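Local coordinates for carbonic anhydrase (Neosartorya fumigata, PDB 6LAC), which probably catalyses the reversible hydration of carbon dioxide to hydrogencarbonate, using one zinc ion per subunit, at residues Leu30-Ser35 with Asn60-Asp65; Ile84-His89 with Glu141-Leu146; Cys34-Ala39 with Tyr90-Ala95. The protein carries 1 engineered substitution. All blocks are in the same frame, centred on the assembly; numbering follows the deposited sequence.

Contact 1: Leu30-Ser35 with Asn60-Asp65. With ZN (zinc ion), chain C.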
loop_
_atom_site.group_PDB
_atom_site.type_symbol
_atom_site.label_atom_id
_atom_site.label_comp_id
_atom_site.label_asym_id
_atom_site.label_seq_id
_atom_site.Cartn_x
_atom_site.Cartn_y
_atom_site.Cartn_z
ATOM N N LEU A 30 5.637 -8.357 6.840
ATOM C CA LEU A 30 4.955 -7.847 5.620
ATOM C C LEU A 30 3.478 -7.818 5.952
ATOM O O LEU A 30 2.845 -8.871 6.184
ATOM C CB LEU A 30 5.256 -8.755 4.439
ATOM C CG LEU A 30 4.399 -8.525 3.189
ATOM C CD1 LEU A 30 4.526 -7.094 2.657
ATOM C CD2 LEU A 30 4.736 -9.516 2.131
ATOM N N TRP A 31 2.911 -6.616 5.958
ATOM C CA TRP A 31 1.492 -6.349 6.293
ATOM C C TRP A 31 0.782 -6.036 4.992
ATOM O O TRP A 31 1.117 -4.971 4.404
ATOM C CB TRP A 31 1.382 -5.221 7.296
ATOM C CG TRP A 31 0.004 -5.036 7.829
ATOM C CD1 TRP A 31 -1.044 -4.345 7.291
ATOM C CD2 TRP A 31 -0.475 -5.594 9.051
ATOM N NE1 TRP A 31 -2.149 -4.484 8.082
ATOM C CE2 TRP A 31 -1.828 -5.228 9.179
ATOM C CE3 TRP A 31 0.093 -6.395 10.036
ATOM C CZ2 TRP A 31 -2.608 -5.633 10.280
ATOM C CZ3 TRP A 31 -0.668 -6.777 11.109
ATOM C CH2 TRP A 31 -1.983 -6.404 11.227
ATOM N N ILE A 32 -0.135 -6.838 4.535
ATOM C CA ILE A 32 -0.912 -6.644 3.290
ATOM C C ILE A 32 -2.297 -6.213 3.682
ATOM O O ILE A 32 -3.029 -6.994 4.278
ATOM C CB ILE A 32 -0.921 -7.886 2.432
ATOM C CG1 ILE A 32 0.504 -8.271 2.044
ATOM C CG2 ILE A 32 -1.805 -7.702 1.213
ATOM C CD1 ILE A 32 0.654 -9.674 1.490
ATOM N N GLY A 33 -2.637 -4.970 3.412
ATOM C CA GLY A 33 -3.916 -4.367 3.761
ATOM C C GLY A 33 -4.551 -3.790 2.515
ATOM O O GLY A 33 -4.015 -3.786 1.394
ATOM N N CYS A 34 -5.752 -3.270 2.704
ATOM C CA CYS A 34 -6.588 -2.701 1.612
ATOM C C CYS A 34 -6.518 -1.176 1.574
ATOM O O CYS A 34 -6.547 -0.479 2.596
ATOM C CB CYS A 34 -8.030 -3.120 1.768
ATOM S SG CYS A 34 -9.093 -2.490 0.434
ATOM N N SER A 35 -6.422 -0.670 0.351
ATOM C CA SER A 35 -6.376 0.782 0.084
ATOM C C SER A 35 -7.551 1.567 0.679
ATOM O O SER A 35 -7.321 2.756 0.974
ATOM C CB SER A 35 -6.307 0.999 -1.376
ATOM O OG SER A 35 -5.116 0.429 -1.927
ATOM N N ASN A 60 -6.859 -5.785 -0.439
ATOM C CA ASN A 60 -5.840 -6.560 0.324
ATOM C C ASN A 60 -5.587 -7.859 -0.410
ATOM O O ASN A 60 -5.481 -8.948 0.223
ATOM C CB ASN A 60 -6.176 -6.758 1.804
ATOM C CG ASN A 60 -7.570 -7.240 2.119
ATOM O OD1 ASN A 60 -8.476 -6.423 2.322
ATOM N ND2 ASN A 60 -7.760 -8.552 2.274
ATOM N N MET A 61 -5.445 -7.801 -1.723
ATOM C CA MET A 61 -5.160 -8.953 -2.580
ATOM C C MET A 61 -3.731 -8.953 -3.059
ATOM O O MET A 61 -3.079 -7.917 -3.121
ATOM C CB MET A 61 -6.089 -8.983 -3.803
ATOM C CG MET A 61 -7.557 -9.057 -3.446
ATOM S SD MET A 61 -8.450 -9.331 -4.980
ATOM C CE MET A 61 -10.098 -9.037 -4.367
ATOM N N MET A 62 -3.241 -10.156 -3.262
ATOM C CA MET A 62 -2.007 -10.392 -4.036
ATOM C C MET A 62 -2.410 -11.186 -5.274
ATOM O O MET A 62 -3.011 -12.283 -5.190
ATOM C CB MET A 62 -1.009 -11.181 -3.198
ATOM C CG MET A 62 -0.644 -10.452 -1.943
ATOM S SD MET A 62 0.454 -9.099 -2.280
ATOM C CE MET A 62 1.969 -10.074 -2.165
ATOM N N VAL A 63 -2.120 -10.632 -6.424
ATOM C CA VAL A 63 -2.565 -11.207 -7.725
ATOM C C VAL A 63 -1.310 -11.517 -8.536
ATOM O O VAL A 63 -0.167 -11.205 -8.104
ATOM C CB VAL A 63 -3.519 -10.222 -8.428
ATOM C CG1 VAL A 63 -4.733 -9.884 -7.573
ATOM C CG2 VAL A 63 -2.807 -8.968 -8.875
ATOM N N ASP A 64 -1.523 -12.083 -9.716
ATOM C CA ASP A 64 -0.391 -12.475 -10.584
ATOM C C ASP A 64 0.066 -11.234 -11.338
ATOM O O ASP A 64 -0.413 -11.005 -12.474
ATOM C CB ASP A 64 -0.807 -13.576 -11.557
ATOM C CG ASP A 64 0.347 -14.147 -12.358
ATOM O OD1 ASP A 64 1.502 -13.764 -12.099
ATOM O OD2 ASP A 64 0.081 -14.997 -13.224
ATOM N N ASP A 65 0.906 -10.423 -10.707
ATOM C CA ASP A 65 1.380 -9.172 -11.340
ATOM C C ASP A 65 2.785 -8.875 -10.830
ATOM O O ASP A 65 3.246 -9.523 -9.846
ATOM C CB ASP A 65 0.312 -8.095 -11.158
ATOM C CG ASP A 65 0.630 -6.720 -11.697
ATOM O OD1 ASP A 65 0.970 -6.641 -12.910
ATOM O OD2 ASP A 65 0.502 -5.732 -10.909
HETATM ZN ZN ZN C . -11.067 -2.397 1.513
#
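C34 SG is gripped twice: it binds the zinc ion at 2.2 Å and accepts a hydrogen bond from the backbone N of D36. C34 ends strand 29-34, which runs parallel to its neighbours in the central sheet of the alpha/beta fold of beta-class carbonic anhydrases. D36, H89 and C92 complete the metal site. SG stands anti to the backbone N (chi1 -178°), which sends it out past the strand end. N60, in the loop after strand 52-57, lies against this end. N60 CB rests on the strand backbone, 3.5 Å from G33 C. CG takes the crowded position between the N60 N and carbonyl carbon (chi1 48°), and this swings the amide so that N60 OD1 comes within 3.4 Å of C34 CB. The N60 backbone adds a CA-H...O contact, with N60 CA 3.5 Å from G33 O. No conventional hydrogen bond joins the segments. Farther back, I32 and M62 cross at about a right angle. The M62 chain bends at chi2 and chi3, so CG, SD and CE curl around I32 CD1, with M62 CG 3.8 Å from it. N60 O is buried without a partner in the model, I32 CG2 4.0 Å away.

Contact 2: Ile84-His89 with Glu141-Leu146; sequences IVICGH and EQVHSL. With ZN (zinc ion), chain C.
The apolar contacts carry this pairing, and I86 is at their centre. The axes of 84-89 and 141-146 run nearly antiparallel, at 154°, and approach to 9.1 Å. I86 CG1 lies beside its backbone N (chi1 -56°) and the chain is extended at chi2, so CD1 is pushed out onto the helix. There it fits among three residues one turn of helix apart or less. I86 CD1 is 3.8 Å from Q142 CB, and the two chains cross at about a right angle. I86 CD1 is also 4.0 Å from V143 CG2 and 4.1 Å from L146 CD2. Two residues earlier on the same face of the strand, I84 and L146 meet tip to tip, with I84 CG2 4.0 Å from L146 CD2. L146 CD2 is thus shared by both isoleucines.

The polar groups nearby have partners of their own. I86 CD1 lies 3.6 Å from Q142 O, but that oxygen is already used inside the helix by L146 N at 2.9 Å. The Q142 side chain bends at chi2 and turns its end away from the strand. Its OE1 accepts a hydrogen bond from M62 N in the neighbouring loop.

Metal binding belongs to the far end of the strand, clear of the helix. H89 NE2 binds zinc at 2.1 Å. L146 also touches I163 of strand 162-169. Helix 127-148 is the longest of several helices in the link between the parallel strands 83-89 and 162-169, a beta-alpha-beta crossover with more than one helix.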
loop_
_atom_site.group_PDB
_atom_site.type_symbol
_atom_site.label_atom_id
_atom_site.label_comp_id
_atom_site.label_asym_id
_atom_site.label_seq_id
_atom_site.Cartn_x
_atom_site.Cartn_y
_atom_site.Cartn_z
ATOM N N ILE A 84 3.986 -12.890 7.358
ATOM C CA ILE A 84 3.131 -12.092 6.435
ATOM C C ILE A 84 1.753 -12.056 7.073
ATOM O O ILE A 84 1.278 -13.144 7.462
ATOM C CB ILE A 84 3.064 -12.703 5.046
ATOM C CG1 ILE A 84 4.454 -12.745 4.419
ATOM C CG2 ILE A 84 2.075 -11.901 4.168
ATOM C CD1 ILE A 84 4.557 -13.480 3.096
ATOM N N VAL A 85 1.129 -10.901 7.193
ATOM C CA VAL A 85 -0.270 -10.807 7.637
ATOM C C VAL A 85 -1.077 -10.304 6.463
ATOM O O VAL A 85 -0.693 -9.230 5.914
ATOM C CB VAL A 85 -0.383 -9.886 8.854
ATOM C CG1 VAL A 85 -1.854 -9.788 9.261
ATOM C CG2 VAL A 85 0.437 -10.382 10.017
ATOM N N ILE A 86 -2.160 -10.951 6.099
ATOM C CA ILE A 86 -3.174 -10.383 5.180
ATOM C C ILE A 86 -4.322 -9.898 6.037
ATOM O O ILE A 86 -4.944 -10.709 6.737
ATOM C CB ILE A 86 -3.612 -11.381 4.117
ATOM C CG1 ILE A 86 -2.378 -11.875 3.364
ATOM C CG2 ILE A 86 -4.673 -10.768 3.195
ATOM C CD1 ILE A 86 -2.660 -12.799 2.223
ATOM N N CYS A 87 -4.506 -8.596 6.075
ATOM C CA CYS A 87 -5.531 -7.965 6.910
ATOM C C CYS A 87 -6.652 -7.441 6.032
ATOM O O CYS A 87 -6.421 -6.499 5.242
ATOM C CB CYS A 87 -4.949 -6.836 7.691
ATOM S SG CYS A 87 -6.090 -6.188 8.946
ATOM N N GLY A 88 -7.851 -7.982 6.122
ATOM C CA GLY A 88 -9.053 -7.379 5.553
ATOM C C GLY A 88 -9.720 -6.480 6.537
ATOM O O GLY A 88 -9.236 -6.310 7.668
ATOM N N HIS A 89 -10.803 -5.835 6.090
ATOM C CA HIS A 89 -11.469 -4.895 7.008
ATOM C C HIS A 89 -12.953 -4.812 6.688
ATOM O O HIS A 89 -13.349 -4.690 5.558
ATOM C CB HIS A 89 -10.770 -3.518 6.972
ATOM C CG HIS A 89 -10.938 -2.846 5.683
ATOM N ND1 HIS A 89 -11.856 -1.804 5.483
ATOM C CD2 HIS A 89 -10.475 -3.157 4.469
ATOM C CE1 HIS A 89 -11.858 -1.492 4.221
ATOM N NE2 HIS A 89 -11.018 -2.287 3.570
ATOM N N GLU A 141 -9.039 -16.794 1.357
ATOM C CA GLU A 141 -8.572 -17.244 0.026
ATOM C C GLU A 141 -7.268 -16.555 -0.313
ATOM O O GLU A 141 -6.389 -17.199 -0.921
ATOM C CB GLU A 141 -9.685 -17.026 -0.998
ATOM C CG GLU A 141 -10.896 -17.892 -0.685
ATOM C CD GLU A 141 -10.947 -19.301 -1.243
ATOM O OE1 GLU A 141 -9.868 -19.960 -1.330
ATOM O OE2 GLU A 141 -12.081 -19.743 -1.606
ATOM N N GLN A 142 -7.040 -15.314 0.076
ATOM C CA GLN A 142 -5.724 -14.703 -0.199
ATOM C C GLN A 142 -4.610 -15.401 0.594
ATOM O O GLN A 142 -3.530 -15.561 0.073
ATOM C CB GLN A 142 -5.747 -13.214 0.132
ATOM C CG GLN A 142 -6.643 -12.401 -0.803
ATOM C CD GLN A 142 -6.187 -12.467 -2.225
ATOM O OE1 GLN A 142 -5.022 -12.319 -2.516
ATOM N NE2 GLN A 142 -7.107 -12.665 -3.161
ATOM N N VAL A 143 -4.865 -15.748 1.839
ATOM C CA VAL A 143 -3.842 -16.505 2.610
ATOM C C VAL A 143 -3.511 -17.846 1.926
ATOM O O VAL A 143 -2.327 -18.126 1.709
ATOM C CB VAL A 143 -4.344 -16.692 4.040
ATOM C CG1 VAL A 143 -3.457 -17.714 4.770
ATOM C CG2 VAL A 143 -4.405 -15.365 4.762
ATOM N N HIS A 144 -4.553 -18.558 1.524
ATOM C CA HIS A 144 -4.331 -19.896 0.923
ATOM C C HIS A 144 -3.593 -19.729 -0.398
ATOM O O HIS A 144 -2.604 -20.426 -0.684
ATOM C CB HIS A 144 -5.661 -20.603 0.728
ATOM C CG HIS A 144 -5.537 -21.849 -0.077
ATOM N ND1 HIS A 144 -4.956 -22.982 0.462
ATOM C CD2 HIS A 144 -5.807 -22.112 -1.374
ATOM C CE1 HIS A 144 -4.907 -23.931 -0.464
ATOM N NE2 HIS A 144 -5.432 -23.424 -1.605
ATOM N N SER A 145 -3.996 -18.786 -1.217
ATOM C CA SER A 145 -3.402 -18.528 -2.536
ATOM C C SER A 145 -1.942 -18.138 -2.352
ATOM O O SER A 145 -1.069 -18.661 -3.092
ATOM C CB SER A 145 -4.150 -17.458 -3.287
ATOM O OG SER A 145 -3.480 -17.172 -4.488
ATOM N N LEU A 146 -1.631 -17.273 -1.385
ATOM C CA LEU A 146 -0.258 -16.805 -1.200
ATOM C C LEU A 146 0.617 -17.977 -0.723
ATOM O O LEU A 146 1.773 -18.068 -1.146
ATOM C CB LEU A 146 -0.222 -15.610 -0.255
ATOM C CG LEU A 146 1.102 -14.876 -0.271
ATOM C CD1 LEU A 146 1.456 -14.380 -1.666
ATOM C CD2 LEU A 146 1.039 -13.738 0.742
HETATM ZN ZN ZN C . -11.067 -2.397 1.513
#

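Contact 3: Cys34-Ala39 with Tyr90-Ala95; sequences CSDSGA and YGCHIA. Engineered in segment 34-39: A39 (natural residue Cys). With ZN (zinc ion), chain C.
Residues C34 to S37 form a type I beta turn, closed by S37 N to C34 O at 3.1 Å, and it faces the irregular loop 90-95 across the zinc ion. D36 is the residue that spans the gap. Its CG takes the crowded position between N and carbonyl carbon (chi1 68°), which aims the carboxylate at the metal. D36 OD1 binds zinc at 1.9 Å. D36 OD2 accepts a somewhat bent hydrogen bond from H93 N at 3.0 Å; the donor comes from above the carboxylate plane, 32° out of it. The H93 ring turns its edge to the same oxygen. With each oxygen held by a different partner, the carboxylate is fixed in rotation. C92 SG binds zinc at 2.3 Å and also accepts a nearly straight bond from A95 N at 3.3 Å (170°). Like C34 SG, which takes the N-H of D36, C92 SG thus receives a backbone N-H, and this probably tempers the negative charge of both. I94 packs beside them, its CD1 4.0 Å from C34 SG and its CG1 3.7 Å from D36 OD2. F53 of the second subunit packs on D36. A39 is engineered; the natural cysteine there forms an interchain disulfide in another crystal structure of this protein. With H89, zinc has four protein ligands. This matches the closed state known for beta-class enzymes, in which the aspartate occupies the site where the catalytic water or hydroxide would bind.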
loop_
_atom_site.group_PDB
_atom_site.type_symbol
_atom_site.label_atom_id
_atom_site.label_comp_id
_atom_site.label_asym_id
_atom_site.label_seq_id
_atom_site.Cartn_x
_atom_site.Cartn_y
_atom_site.Cartn_z
ATOM N N CYS A 34 -5.752 -3.270 2.704
ATOM C CA CYS A 34 -6.588 -2.701 1.612
ATOM C C CYS A 34 -6.518 -1.176 1.574
ATOM O O CYS A 34 -6.547 -0.479 2.596
ATOM C CB CYS A 34 -8.030 -3.120 1.768
ATOM S SG CYS A 34 -9.093 -2.490 0.434
ATOM N N SER A 35 -6.422 -0.670 0.351
ATOM C CA SER A 35 -6.376 0.782 0.084
ATOM C C SER A 35 -7.551 1.567 0.679
ATOM O O SER A 35 -7.321 2.756 0.974
ATOM C CB SER A 35 -6.307 0.999 -1.376
ATOM O OG SER A 35 -5.116 0.429 -1.927
ATOM N N ASP A 36 -8.748 0.984 0.820
ATOM C CA ASP A 36 -9.883 1.792 1.380
ATOM C C ASP A 36 -10.093 1.486 2.852
ATOM O O ASP A 36 -11.130 1.893 3.396
ATOM C CB ASP A 36 -11.154 1.678 0.537
ATOM C CG ASP A 36 -11.805 0.306 0.570
ATOM O OD1 ASP A 36 -11.488 -0.514 1.477
ATOM O OD2 ASP A 36 -12.686 0.028 -0.241
ATOM N N SER A 37 -9.122 0.948 3.582
ATOM C CA SER A 37 -9.337 0.623 5.012
ATOM C C SER A 37 -9.774 1.914 5.715
ATOM O O SER A 37 -10.684 1.872 6.540
ATOM C CB SER A 37 -8.134 -0.025 5.571
ATOM O OG SER A 37 -8.325 -0.385 6.924
ATOM N N GLY A 38 -9.115 3.042 5.486
ATOM C CA GLY A 38 -9.692 4.371 5.832
ATOM C C GLY A 38 -9.833 4.591 7.317
ATOM O O GLY A 38 -10.743 5.416 7.696
ATOM N N ALA A 39 -9.026 4.008 8.171
ATOM C CA ALA A 39 -9.216 4.162 9.630
ATOM C C ALA A 39 -7.889 3.888 10.362
ATOM O O ALA A 39 -6.873 4.452 9.932
ATOM C CB ALA A 39 -10.356 3.266 10.068
ATOM N N TYR A 90 -13.708 -4.860 7.776
ATOM C CA TYR A 90 -15.165 -4.670 7.617
ATOM C C TYR A 90 -15.484 -3.282 7.053
ATOM O O TYR A 90 -14.879 -2.298 7.465
ATOM C CB TYR A 90 -15.899 -4.982 8.911
ATOM C CG TYR A 90 -15.701 -6.402 9.403
ATOM C CD1 TYR A 90 -16.100 -7.500 8.654
ATOM C CD2 TYR A 90 -15.163 -6.642 10.646
ATOM C CE1 TYR A 90 -15.902 -8.800 9.106
ATOM C CE2 TYR A 90 -14.952 -7.928 11.119
ATOM C CZ TYR A 90 -15.353 -8.999 10.363
ATOM O OH TYR A 90 -15.158 -10.259 10.902
ATOM N N GLY A 91 -16.470 -3.256 6.171
ATOM C CA GLY A 91 -16.883 -2.030 5.481
ATOM C C GLY A 91 -16.177 -1.792 4.179
ATOM O O GLY A 91 -16.410 -0.756 3.529
ATOM N N CYS A 92 -15.237 -2.657 3.803
ATOM C CA CYS A 92 -14.532 -2.605 2.502
ATOM C C CYS A 92 -15.511 -2.336 1.373
ATOM O O CYS A 92 -16.516 -3.009 1.264
ATOM C CB CYS A 92 -13.841 -3.946 2.317
ATOM S SG CYS A 92 -12.667 -3.960 0.931
ATOM N N HIS A 93 -15.225 -1.396 0.489
ATOM C CA HIS A 93 -16.041 -1.119 -0.704
ATOM C C HIS A 93 -15.605 -2.006 -1.843
ATOM O O HIS A 93 -16.375 -2.290 -2.787
ATOM C CB HIS A 93 -15.995 0.367 -1.087
ATOM C CG HIS A 93 -16.550 1.234 -0.031
ATOM N ND1 HIS A 93 -17.897 1.475 0.133
ATOM C CD2 HIS A 93 -15.938 1.891 0.969
ATOM C CE1 HIS A 93 -18.079 2.258 1.186
ATOM N NE2 HIS A 93 -16.904 2.524 1.711
ATOM N N ILE A 94 -14.397 -2.559 -1.789
ATOM C CA ILE A 94 -13.896 -3.408 -2.880
ATOM C C ILE A 94 -14.433 -4.827 -2.660
ATOM O O ILE A 94 -15.048 -5.405 -3.619
ATOM C CB ILE A 94 -12.362 -3.265 -2.980
ATOM C CG1 ILE A 94 -11.962 -1.851 -3.396
ATOM C CG2 ILE A 94 -11.795 -4.306 -3.909
ATOM C CD1 ILE A 94 -10.517 -1.558 -3.155
ATOM N N ALA A 95 -14.190 -5.475 -1.520
ATOM C CA ALA A 95 -14.729 -6.837 -1.231
ATOM C C ALA A 95 -16.141 -6.693 -0.663
ATOM O O ALA A 95 -16.337 -6.782 0.534
ATOM C CB ALA A 95 -13.802 -7.625 -0.355
HETATM ZN ZN ZN C . -11.067 -2.397 1.513
HETATM O O HOH W 1 -12.333 -0.099 7.717
#

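Overall arrangement
Each contact includes at least one ligand of the same zinc ion; contact 2 reaches it only through H89. Contacts 1 and 2 stand on neighbouring parallel strands, 29-34 and 83-89, with centres 8 Å apart. Probable hydrogen bonds join I32 N to V85 O and I32 O to C87 N, both 2.8 Å. N60 of contact 1 also packs on strand 83-89, its CG 3.4 Å from C87 O. Contact 3 continues both strands into the loops that hold the metal. It shares C34 and S35 with contact 1 and meets contact 2 at H89, whose NE2 is 2.8 Å from D36 OD1. Contacts 1 and 3 also touch the second subunit; contact 2 does not.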